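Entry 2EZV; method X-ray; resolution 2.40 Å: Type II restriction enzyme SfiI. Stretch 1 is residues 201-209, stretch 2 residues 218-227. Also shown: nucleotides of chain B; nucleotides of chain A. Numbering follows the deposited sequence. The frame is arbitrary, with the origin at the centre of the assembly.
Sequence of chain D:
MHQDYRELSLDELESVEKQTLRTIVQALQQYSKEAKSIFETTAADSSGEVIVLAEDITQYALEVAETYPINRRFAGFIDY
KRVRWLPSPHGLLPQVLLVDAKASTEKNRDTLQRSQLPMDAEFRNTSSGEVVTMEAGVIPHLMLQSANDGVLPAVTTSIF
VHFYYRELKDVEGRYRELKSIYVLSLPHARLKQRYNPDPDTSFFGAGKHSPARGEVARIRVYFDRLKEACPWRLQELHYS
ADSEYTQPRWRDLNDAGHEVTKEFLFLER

Stretch 1 (201-209) TSFFGAGKH
Stretch 2 218-227: RIRVYFDRLK

The most unusual feature of this contact is that R220, a residue of the sheet joining the two stretches, uses one guanidinium to tie the partner strand to a DNA base. Its NH1 donates to A206 O (3.2 Å, 158° at the hydrogen) and to N7 of DG6 in chain B (3.1 Å), while NH2 reaches DG6 O6 at 2.8 Å. This paired recognition of a guanine edge suits a restriction enzyme. The side chain is extended, with chi1 at -97°, chi2 and chi3 t, and chi4 at 83°. K208, with chi1 and chi2 t, points toward stretch 2 and brings NZ within 3.8 Å of R220 NH2; these like charges lie near the guanine, with K208 NZ 3.7 Å from DG6 O6.

The backbones form a short antiparallel ladder. Strands 204-206 and 219-221 approach to 4.3 Å, with their directions 133° apart, well short of ideal antiparallel. F204 faces V221 as a non-hydrogen-bonded pair (CA-CA 4.5 Å), and G205 faces R220 as a hydrogen-bonded pair (CA-CA 4.6 Å). The latter pair is joined by two weak bonds, G205 N to R220 O (2.8 Å, 129°) and R220 N to G205 O (3.3 Å). A straighter bond runs from Y222 N to F203 O (2.8 Å, 167°), extending the link to the residue before helix 223-227. F203 O also receives a CA-H...O contact from V221 CA at 3.3 Å, and F204 CA makes another with R220 O at 3.1 Å. F203 has phi/psi of -113/13; F204 (-84/164), G205 (-152/-177), R220 (-119/155) and V221 (-127/126) are extended.

Glycine fits at 205 because the ring of Y222 takes the space beside it: Y222 CE1 lies 3.8 Å from G205 CA, and an ideal CB would fall 2.3 Å from CE1. G207 is similarly confined, with its CA 3.4 Å from R218 O, and an ideal CB there would clash with that oxygen.

F204 (chi1 m, chi2 125°) lies on the same face of the sheet as V221. Its CD2 packs 3.5 Å from I219 CD1 and 4.0 Å from V221 CG2. I219 starts away from stretch 1, but its t, t rotamer brings the chain end back. F203, buried with chi1 p and chi2 -116°, places CD2 3.7 Å from V221 CG1, and L226 CD1 sits over one ring face, 4.0 Å from the centroid. Aromatic and branched aliphatic groups thus fill this apolar part of an interface that buries 850 Å² in total.

Beyond the ladder, R218 (chi1 m, chi2 t) lays one guanidinium face against H209 N and K208 CB and weakly bonds DG14 of chain A, from NH1 to N7 (3.3 Å) and NH2 to O6 (2.9 Å). A206 N donates to DG5 OP2 of chain B at 2.9 Å. One water donates to A206 O (2.5 Å) and to the same OP2 (2.6 Å) and accepts from Y222 OH (2.7 Å), bridging both stretches and the phosphate.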

# COMPACT_ATOMS: atom_id res chain seq x y z
N THR D 201 -37.84 -23.46 4.32
CA THR D 201 -36.79 -23.12 5.27
C THR D 201 -35.72 -22.34 4.50
O THR D 201 -34.84 -22.93 3.86
CB THR D 201 -36.14 -24.39 5.87
OG1 THR D 201 -37.14 -25.17 6.54
CG2 THR D 201 -35.06 -24.00 6.87
N SER D 202 -35.81 -21.01 4.54
CA SER D 202 -34.86 -20.15 3.85
C SER D 202 -35.11 -18.67 4.11
O SER D 202 -36.14 -18.29 4.69
CB SER D 202 -34.95 -20.37 2.35
OG SER D 202 -36.06 -19.67 1.83
N PHE D 203 -34.17 -17.83 3.68
CA PHE D 203 -34.31 -16.39 3.83
C PHE D 203 -34.47 -15.74 2.45
O PHE D 203 -34.38 -14.52 2.32
CB PHE D 203 -33.12 -15.78 4.58
CG PHE D 203 -31.78 -16.29 4.12
CD1 PHE D 203 -30.97 -17.01 5.00
CD2 PHE D 203 -31.33 -16.07 2.83
CE1 PHE D 203 -29.73 -17.49 4.59
CE2 PHE D 203 -30.08 -16.54 2.42
CZ PHE D 203 -29.29 -17.25 3.30
N PHE D 204 -34.71 -16.57 1.44
CA PHE D 204 -34.89 -16.09 0.08
C PHE D 204 -36.33 -15.64 -0.17
O PHE D 204 -37.23 -15.95 0.60
CB PHE D 204 -34.51 -17.20 -0.91
CG PHE D 204 -33.05 -17.52 -0.91
CD1 PHE D 204 -32.61 -18.82 -0.70
CD2 PHE D 204 -32.10 -16.52 -1.12
CE1 PHE D 204 -31.25 -19.13 -0.70
CE2 PHE D 204 -30.75 -16.81 -1.12
CZ PHE D 204 -30.32 -18.12 -0.91
N GLY D 205 -36.53 -14.89 -1.26
CA GLY D 205 -37.86 -14.40 -1.58
C GLY D 205 -38.07 -14.20 -3.08
O GLY D 205 -37.18 -14.48 -3.88
N ALA D 206 -39.25 -13.70 -3.45
CA ALA D 206 -39.55 -13.46 -4.86
C ALA D 206 -38.63 -12.38 -5.43
O ALA D 206 -38.43 -11.33 -4.82
CB ALA D 206 -41.01 -13.05 -5.02
N GLY D 207 -38.08 -12.65 -6.61
CA GLY D 207 -37.19 -11.71 -7.27
C GLY D 207 -37.84 -10.38 -7.60
O GLY D 207 -39.07 -10.26 -7.61
N LYS D 208 -37.02 -9.37 -7.88
CA LYS D 208 -37.51 -8.03 -8.21
C LYS D 208 -37.81 -7.92 -9.70
O LYS D 208 -38.25 -6.88 -10.19
CB LYS D 208 -36.48 -6.98 -7.79
CG LYS D 208 -36.87 -5.54 -8.09
CD LYS D 208 -35.75 -4.58 -7.70
CE LYS D 208 -35.93 -4.04 -6.30
NZ LYS D 208 -36.94 -2.95 -6.28
N HIS D 209 -37.57 -9.01 -10.42
CA HIS D 209 -37.81 -9.04 -11.86
C HIS D 209 -39.30 -9.11 -12.16
O HIS D 209 -40.11 -9.42 -11.27
CB HIS D 209 -37.12 -10.26 -12.48
CG HIS D 209 -37.66 -11.57 -11.99
ND1 HIS D 209 -37.49 -11.99 -10.68
CD2 HIS D 209 -38.35 -12.54 -12.62
CE1 HIS D 209 -38.06 -13.17 -10.54
NE2 HIS D 209 -38.59 -13.53 -11.69
N ARG D 218 -34.51 -12.83 -10.91
CA ARG D 218 -33.56 -12.61 -9.83
C ARG D 218 -34.09 -13.24 -8.56
O ARG D 218 -35.06 -14.00 -8.59
CB ARG D 218 -33.39 -11.11 -9.60
CG ARG D 218 -33.12 -10.31 -10.84
CD ARG D 218 -32.96 -8.85 -10.46
NE ARG D 218 -33.70 -7.96 -11.34
CZ ARG D 218 -33.87 -6.66 -11.09
NH1 ARG D 218 -33.35 -6.13 -9.99
NH2 ARG D 218 -34.55 -5.91 -11.95
N ILE D 219 -33.46 -12.91 -7.43
CA ILE D 219 -33.88 -13.45 -6.15
C ILE D 219 -33.70 -12.40 -5.06
O ILE D 219 -32.92 -11.46 -5.21
CB ILE D 219 -33.07 -14.71 -5.79
CG1 ILE D 219 -33.70 -15.42 -4.59
CG2 ILE D 219 -31.64 -14.33 -5.44
CD1 ILE D 219 -33.19 -16.84 -4.39
N ARG D 220 -34.44 -12.56 -3.96
CA ARG D 220 -34.36 -11.64 -2.84
C ARG D 220 -33.90 -12.36 -1.58
O ARG D 220 -34.08 -13.57 -1.44
CB ARG D 220 -35.72 -11.00 -2.57
CG ARG D 220 -35.94 -9.63 -3.18
CD ARG D 220 -37.09 -8.92 -2.46
NE ARG D 220 -37.30 -7.55 -2.91
CZ ARG D 220 -38.01 -7.20 -3.99
NH1 ARG D 220 -38.59 -8.13 -4.74
NH2 ARG D 220 -38.14 -5.92 -4.31
N VAL D 221 -33.31 -11.60 -0.66
CA VAL D 221 -32.86 -12.11 0.63
C VAL D 221 -33.49 -11.20 1.66
O VAL D 221 -33.33 -9.98 1.60
CB VAL D 221 -31.33 -12.02 0.79
CG1 VAL D 221 -30.93 -12.42 2.20
CG2 VAL D 221 -30.64 -12.91 -0.23
N TYR D 222 -34.21 -11.77 2.62
CA TYR D 222 -34.85 -10.93 3.62
C TYR D 222 -34.08 -10.84 4.92
O TYR D 222 -33.75 -11.84 5.55
CB TYR D 222 -36.29 -11.40 3.85
CG TYR D 222 -37.21 -10.98 2.72
CD1 TYR D 222 -37.16 -11.63 1.49
CD2 TYR D 222 -38.07 -9.89 2.86
CE1 TYR D 222 -37.93 -11.19 0.41
CE2 TYR D 222 -38.85 -9.44 1.79
CZ TYR D 222 -38.77 -10.10 0.57
OH TYR D 222 -39.52 -9.67 -0.50
N PHE D 223 -33.81 -9.60 5.32
CA PHE D 223 -33.06 -9.32 6.54
C PHE D 223 -33.55 -10.12 7.74
O PHE D 223 -32.80 -10.93 8.29
CB PHE D 223 -33.10 -7.82 6.85
CG PHE D 223 -32.40 -6.96 5.81
CD1 PHE D 223 -32.25 -5.59 6.01
CD2 PHE D 223 -31.91 -7.52 4.64
CE1 PHE D 223 -31.62 -4.79 5.06
CE2 PHE D 223 -31.27 -6.72 3.68
CZ PHE D 223 -31.13 -5.36 3.89
N ASP D 224 -34.79 -9.89 8.15
CA ASP D 224 -35.36 -10.57 9.30
C ASP D 224 -35.21 -12.10 9.26
O ASP D 224 -34.97 -12.72 10.29
CB ASP D 224 -36.84 -10.18 9.47
CG ASP D 224 -37.78 -11.02 8.62
OD1 ASP D 224 -37.54 -11.15 7.39
OD2 ASP D 224 -38.77 -11.54 9.17
N ARG D 225 -35.35 -12.70 8.09
CA ARG D 225 -35.21 -14.15 7.98
C ARG D 225 -33.75 -14.60 8.06
O ARG D 225 -33.46 -15.73 8.43
CB ARG D 225 -35.82 -14.66 6.68
CG ARG D 225 -37.34 -14.80 6.72
CD ARG D 225 -37.85 -15.53 5.49
NE ARG D 225 -38.62 -14.65 4.62
CZ ARG D 225 -38.62 -14.73 3.29
NH1 ARG D 225 -37.88 -15.64 2.68
NH2 ARG D 225 -39.35 -13.88 2.58
N LEU D 226 -32.83 -13.70 7.71
CA LEU D 226 -31.40 -14.02 7.76
C LEU D 226 -30.92 -13.88 9.20
O LEU D 226 -30.18 -14.73 9.70
CB LEU D 226 -30.60 -13.07 6.86
CG LEU D 226 -29.07 -13.18 6.87
CD1 LEU D 226 -28.61 -14.54 6.35
CD2 LEU D 226 -28.49 -12.06 6.02
N LYS D 227 -31.36 -12.82 9.87
CA LYS D 227 -30.99 -12.57 11.25
C LYS D 227 -31.51 -13.68 12.17
O LYS D 227 -30.89 -14.00 13.19
CB LYS D 227 -31.54 -11.22 11.73
CG LYS D 227 -31.02 -10.83 13.10
CD LYS D 227 -31.68 -9.55 13.63
CE LYS D 227 -33.10 -9.81 14.10
NZ LYS D 227 -33.70 -8.59 14.71
P DG B 6 -45.31 -12.54 -7.86
OP1 DG B 6 -46.45 -13.44 -8.16
OP2 DG B 6 -43.93 -13.08 -7.91
O5' DG B 6 -45.43 -11.29 -8.85
C5' DG B 6 -45.36 -9.96 -8.33
C4' DG B 6 -45.20 -8.93 -9.43
O4' DG B 6 -44.59 -7.77 -8.82
C3' DG B 6 -44.24 -9.35 -10.55
O3' DG B 6 -44.42 -8.42 -11.64
C2' DG B 6 -42.90 -8.95 -9.97
C1' DG B 6 -43.26 -7.64 -9.30
N9 DG B 6 -42.40 -7.14 -8.24
C8 DG B 6 -41.41 -7.82 -7.56
N7 DG B 6 -40.76 -7.05 -6.72
C5 DG B 6 -41.37 -5.81 -6.84
C6 DG B 6 -41.10 -4.58 -6.19
O6 DG B 6 -40.24 -4.33 -5.34
N1 DG B 6 -41.97 -3.58 -6.61
C2 DG B 6 -42.96 -3.73 -7.55
N2 DG B 6 -43.70 -2.65 -7.83
N3 DG B 6 -43.22 -4.87 -8.16
C4 DG B 6 -42.39 -5.86 -7.77
P DG B 5 -42.88 -13.41 -1.56
OP1 DG B 5 -43.08 -14.87 -1.37
OP2 DG B 5 -41.52 -12.88 -1.83
O5' DG B 5 -43.83 -12.94 -2.74
C5' DG B 5 -44.09 -11.56 -2.93
C4' DG B 5 -45.01 -11.32 -4.11
O4' DG B 5 -45.25 -9.90 -4.14
C3' DG B 5 -44.45 -11.67 -5.49
O3' DG B 5 -45.56 -11.91 -6.39
C2' DG B 5 -43.69 -10.40 -5.84
C1' DG B 5 -44.53 -9.30 -5.20
N9 DG B 5 -43.78 -8.19 -4.62
C8 DG B 5 -42.63 -8.25 -3.88
N7 DG B 5 -42.22 -7.08 -3.47
C5 DG B 5 -43.16 -6.19 -3.98
C6 DG B 5 -43.26 -4.77 -3.86
O6 DG B 5 -42.51 -3.99 -3.27
N1 DG B 5 -44.37 -4.28 -4.54
C2 DG B 5 -45.28 -5.05 -5.23
N2 DG B 5 -46.29 -4.40 -5.82
N3 DG B 5 -45.20 -6.37 -5.34
C4 DG B 5 -44.13 -6.86 -4.70
P DG A 14 -28.63 -0.51 -6.64
OP1 DG A 14 -27.61 0.30 -5.91
OP2 DG A 14 -28.67 -1.98 -6.46
O5' DG A 14 -30.06 0.06 -6.25
C5' DG A 14 -31.18 -0.32 -7.02
C4' DG A 14 -32.12 0.85 -7.20
O4' DG A 14 -32.82 0.64 -8.44
C3' DG A 14 -33.19 0.94 -6.12
O3' DG A 14 -33.67 2.28 -6.05
C2' DG A 14 -34.27 0.03 -6.68
C1' DG A 14 -34.16 0.27 -8.18
N9 DG A 14 -34.46 -0.89 -9.00
C8 DG A 14 -33.78 -2.09 -9.05
N7 DG A 14 -34.32 -2.94 -9.88
C5 DG A 14 -35.41 -2.26 -10.41
C6 DG A 14 -36.38 -2.67 -11.35
O6 DG A 14 -36.48 -3.76 -11.93
N1 DG A 14 -37.31 -1.66 -11.59
C2 DG A 14 -37.31 -0.42 -11.01
N2 DG A 14 -38.28 0.43 -11.37
N3 DG A 14 -36.41 -0.03 -10.13
C4 DG A 14 -35.50 -1.00 -9.87
O HOH W 1 -39.88 -11.06 -2.75